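Local coordinates for protein nucleoporin p58/p45 (Homo sapiens, PDB 4JO7) that forms part of the nuclear pore complex and is probably required for trafficking across the nuclear membrane, at residues Q17-R22 with K52-F57. Numbering follows the deposited sequence.
Sequences QLQQYR and KIYQTF
In Arg22 and Tyr54 alike, CG is anti to the backbone N and beside the carbonyl carbon, with chi1 at -177° in Arg22. Both side chains set out toward the other segment. They cross at about a right angle. Arg22 CD sits over the centre of the Tyr54 ring, a CH-pi contact 3.5 Å from the centroid. Its closest ring atom is Tyr54 CE1, also at 3.5 Å. The Arg22 chain bends at chi3. Its guanidinium stays over the same face, with CZ 4.8 Å from the Tyr54 centroid, a cation-pi contact. The guanidinium and ring planes are 37° apart, so this is not a flat stack. Tyr54 is modelled in two conformers, and this geometry is that of one of them. The contact joins helix 2-29 to helix 43-85 in an antiparallel helical hairpin. The segment axes run at 170° and come within 11.2 Å. No hydrogen bond links the two segments. One turn from Arg22, Leu18 CB lies 4.1 Å from Tyr54 CE1. Leu18 CD2 reaches Phe57 CB at 4.0 Å. Phe57 starts toward segment 17-22, but the end of its side chain leads away from it, and Phe57 packs on Tyr78 of a second copy of this protein. Leu18 also touches Val58, and Arg22 touches Gln51.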
ATOM      1  N   GLN F  17     -18.398  -3.168  -7.550  1.00 11.60           N
ATOM      2  CA  GLN F  17     -17.934  -3.036  -8.925  1.00 18.41           C
ATOM      3  C   GLN F  17     -17.263  -4.319  -9.405  1.00 15.98           C
ATOM      4  O   GLN F  17     -17.507  -4.767 -10.527  1.00 15.86           O
ATOM      5  CB  GLN F  17     -16.969  -1.856  -9.042  1.00 15.73           C
ATOM      6  CG  GLN F  17     -16.394  -1.652 -10.432  1.00 34.55           C
ATOM      7  CD  GLN F  17     -15.491  -0.437 -10.510  1.00 31.02           C
ATOM      8  OE1 GLN F  17     -14.273  -0.539 -10.346  1.00 27.80           O
ATOM      9  NE2 GLN F  17     -16.086   0.724 -10.751  1.00 36.41           N
ATOM     10  N   LEU F  18     -16.421  -4.911  -8.560  1.00 15.53           N
ATOM     11  CA  LEU F  18     -15.745  -6.156  -8.918  1.00 18.83           C
ATOM     12  C   LEU F  18     -16.756  -7.244  -9.244  1.00 23.13           C
ATOM     13  O   LEU F  18     -16.590  -7.979 -10.218  1.00 22.27           O
ATOM     14  CB  LEU F  18     -14.829  -6.640  -7.790  1.00 20.52           C
ATOM     15  CG  LEU F  18     -13.502  -5.910  -7.572  1.00 22.00           C
ATOM     16  CD1 LEU F  18     -12.687  -6.650  -6.519  1.00 33.79           C
ATOM     17  CD2 LEU F  18     -12.705  -5.776  -8.863  1.00 33.22           C
ATOM     18  N   GLN F  19     -17.803  -7.351  -8.429  1.00 23.15           N
ATOM     19  CA  GLN F  19     -18.840  -8.357  -8.646  1.00 22.68           C
ATOM     20  C   GLN F  19     -19.553  -8.113  -9.973  1.00 17.57           C
ATOM     21  O   GLN F  19     -19.716  -9.025 -10.778  1.00 28.20           O
ATOM     22  CB  GLN F  19     -19.853  -8.345  -7.500  1.00 24.72           C
ATOM     23  CG  GLN F  19     -19.284  -8.778  -6.161  1.00 39.16           C
ATOM     24  CD  GLN F  19     -19.114 -10.281  -6.052  1.00 64.04           C
ATOM     25  OE1 GLN F  19     -19.329 -11.013  -7.019  1.00 60.91           O
ATOM     26  NE2 GLN F  19     -18.730 -10.751  -4.868  1.00 44.90           N
ATOM     27  N   GLN F  20     -19.965  -6.872 -10.196  1.00 22.92           N
ATOM     28  CA  GLN F  20     -20.670  -6.503 -11.416  1.00 20.10           C
ATOM     29  C   GLN F  20     -19.800  -6.724 -12.656  1.00 26.76           C
ATOM     30  O   GLN F  20     -20.204  -7.405 -13.595  1.00 24.52           O
ATOM     31  CB  GLN F  20     -21.121  -5.041 -11.336  1.00 26.76           C
ATOM     32  CG  GLN F  20     -22.135  -4.772 -10.228  1.00 32.99           C
ATOM     33  CD  GLN F  20     -22.452  -3.296 -10.062  1.00 41.08           C
ATOM     34  OE1 GLN F  20     -21.641  -2.432 -10.397  1.00 55.78           O
ATOM     35  NE2 GLN F  20     -23.638  -3.002  -9.542  1.00 46.88           N
ATOM     36  N   TYR F  21     -18.600  -6.160 -12.656  1.00 25.15           N
ATOM     37  CA  TYR F  21     -17.729  -6.246 -13.825  1.00 21.11           C
ATOM     38  C   TYR F  21     -17.323  -7.683 -14.121  1.00 20.47           C
ATOM     39  O   TYR F  21     -17.097  -8.046 -15.275  1.00 33.48           O
ATOM     40  CB  TYR F  21     -16.486  -5.374 -13.643  1.00 22.63           C
ATOM     41  CG  TYR F  21     -16.742  -3.898 -13.849  1.00 26.28           C
ATOM     42  CD1 TYR F  21     -18.033  -3.411 -14.019  1.00 36.09           C
ATOM     43  CD2 TYR F  21     -15.691  -2.994 -13.900  1.00 23.51           C
ATOM     44  CE1 TYR F  21     -18.268  -2.066 -14.220  1.00 39.38           C
ATOM     45  CE2 TYR F  21     -15.919  -1.646 -14.098  1.00 29.94           C
ATOM     46  CZ  TYR F  21     -17.208  -1.189 -14.261  1.00 28.02           C
ATOM     47  OH  TYR F  21     -17.440   0.152 -14.462  1.00 34.33           O
ATOM     48  N   ARG F  22     -17.238  -8.500 -13.080  1.00 23.83           N
ATOM     49  CA  ARG F  22     -16.851  -9.891 -13.248  1.00 26.51           C
ATOM     50  C   ARG F  22     -17.876 -10.592 -14.124  1.00 31.32           C
ATOM     51  O   ARG F  22     -17.525 -11.378 -15.005  1.00 30.46           O
ATOM     52  CB  ARG F  22     -16.742 -10.581 -11.886  1.00 34.76           C
ATOM     53  CG  ARG F  22     -16.267 -12.022 -11.947  1.00 37.33           C
ATOM     54  CD  ARG F  22     -16.021 -12.570 -10.549  1.00 37.71           C
ATOM     55  NE  ARG F  22     -16.510 -13.936 -10.390  1.00 47.83           N
ATOM     56  CZ  ARG F  22     -15.875 -15.021 -10.823  1.00 62.85           C
ATOM     57  NH1 ARG F  22     -14.713 -14.914 -11.456  1.00 60.80           N
ATOM     58  NH2 ARG F  22     -16.405 -16.220 -10.628  1.00 56.22           N
ATOM     59  N   LYS F  52      -8.614 -15.456 -12.459  1.00 15.76           N
ATOM     60  CA  LYS F  52      -7.425 -15.260 -11.639  1.00 19.74           C
ATOM     61  C   LYS F  52      -7.026 -13.789 -11.585  1.00 13.24           C
ATOM     62  O   LYS F  52      -6.509 -13.319 -10.569  1.00 13.27           O
ATOM     63  CB  LYS F  52      -6.270 -16.119 -12.149  1.00 17.65           C
ATOM     64  CG  LYS F  52      -6.564 -17.613 -12.095  1.00 29.21           C
ATOM     65  CD  LYS F  52      -5.295 -18.444 -12.080  1.00 45.87           C
ATOM     66  CE  LYS F  52      -5.599 -19.919 -12.299  1.00 58.28           C
ATOM     67  NZ  LYS F  52      -6.693 -20.413 -11.415  1.00 58.34           N
ATOM     68  N   ILE F  53      -7.269 -13.066 -12.673  1.00 12.50           N
ATOM     69  CA  ILE F  53      -7.077 -11.620 -12.685  1.00 12.74           C
ATOM     70  C   ILE F  53      -7.979 -10.968 -11.640  1.00 11.57           C
ATOM     71  O   ILE F  53      -7.551 -10.101 -10.874  1.00 10.19           O
ATOM     72  CB  ILE F  53      -7.353 -11.042 -14.081  1.00  8.53           C
ATOM     73  CG1 ILE F  53      -6.176 -11.362 -15.012  1.00 13.60           C
ATOM     74  CG2 ILE F  53      -7.583  -9.537 -14.017  1.00  9.43           C
ATOM     75  CD1 ILE F  53      -6.437 -11.044 -16.477  1.00 14.26           C
ATOM     76  N   TYR F  54      -9.224 -11.412 -11.584  1.00 10.88           N
ATOM     77  CA  TYR F  54     -10.187 -10.922 -10.608  0.55 15.18           C
ATOM     78  C   TYR F  54      -9.684 -11.193  -9.195  1.00 15.47           C
ATOM     79  O   TYR F  54      -9.798 -10.357  -8.298  1.00 15.19           O
ATOM     80  CB  TYR F  54     -11.536 -11.605 -10.842  0.55 15.56           C
ATOM     81  CG  TYR F  54     -12.438 -11.669  -9.633  0.55 15.98           C
ATOM     82  CD1 TYR F  54     -13.304 -10.629  -9.336  0.55 22.39           C
ATOM     83  CD2 TYR F  54     -12.437 -12.780  -8.799  0.55 20.08           C
ATOM     84  CE1 TYR F  54     -14.134 -10.685  -8.237  0.55 20.12           C
ATOM     85  CE2 TYR F  54     -13.263 -12.843  -7.694  0.55 21.02           C
ATOM     86  CZ  TYR F  54     -14.112 -11.794  -7.424  0.55 13.31           C
ATOM     87  OH  TYR F  54     -14.939 -11.843  -6.331  0.55 15.02           O
ATOM     88  N   GLN F  55      -9.120 -12.382  -9.006  1.00 10.49           N
ATOM     89  CA  GLN F  55      -8.582 -12.749  -7.704  1.00 15.61           C
ATOM     90  C   GLN F  55      -7.429 -11.833  -7.292  1.00 14.50           C
ATOM     91  O   GLN F  55      -7.276 -11.507  -6.117  1.00 12.18           O
ATOM     92  CB  GLN F  55      -8.170 -14.225  -7.694  1.00 14.75           C
ATOM     93  CG  GLN F  55      -9.380 -15.152  -7.772  1.00 23.79           C
ATOM     94  CD  GLN F  55      -9.017 -16.625  -7.780  1.00 25.33           C
ATOM     95  OE1 GLN F  55      -8.078 -17.046  -8.457  1.00 27.86           O
ATOM     96  NE2 GLN F  55      -9.758 -17.416  -7.014  1.00 43.91           N
ATOM     97  N   THR F  56      -6.632 -11.392  -8.256  1.00 10.38           N
ATOM     98  CA  THR F  56      -5.533 -10.484  -7.951  1.00 11.56           C
ATOM     99  C   THR F  56      -6.075  -9.118  -7.522  1.00 12.21           C
ATOM    100  O   THR F  56      -5.553  -8.502  -6.594  1.00 10.00           O
ATOM    101  CB  THR F  56      -4.579 -10.352  -9.149  1.00  9.56           C
ATOM    102  OG1 THR F  56      -4.079 -11.648  -9.495  1.00 10.19           O
ATOM    103  CG2 THR F  56      -3.417  -9.433  -8.827  1.00 14.62           C
ATOM    104  N   PHE F  57      -7.138  -8.651  -8.173  1.00 11.24           N
ATOM    105  CA  PHE F  57      -7.743  -7.378  -7.798  1.00 14.96           C
ATOM    106  C   PHE F  57      -8.309  -7.428  -6.379  1.00 12.02           C
ATOM    107  O   PHE F  57      -8.182  -6.468  -5.623  1.00 10.25           O
ATOM    108  CB  PHE F  57      -8.849  -6.975  -8.783  1.00  8.87           C
ATOM    109  CG  PHE F  57      -8.341  -6.235  -9.989  1.00 11.04           C
ATOM    110  CD1 PHE F  57      -7.949  -4.911  -9.885  1.00 12.55           C
ATOM    111  CD2 PHE F  57      -8.251  -6.864 -11.222  1.00 16.66           C
ATOM    112  CE1 PHE F  57      -7.481  -4.218 -10.993  1.00 14.70           C
ATOM    113  CE2 PHE F  57      -7.783  -6.178 -12.333  1.00 12.64           C
ATOM    114  CZ  PHE F  57      -7.398  -4.857 -12.219  1.00 13.61           C
TER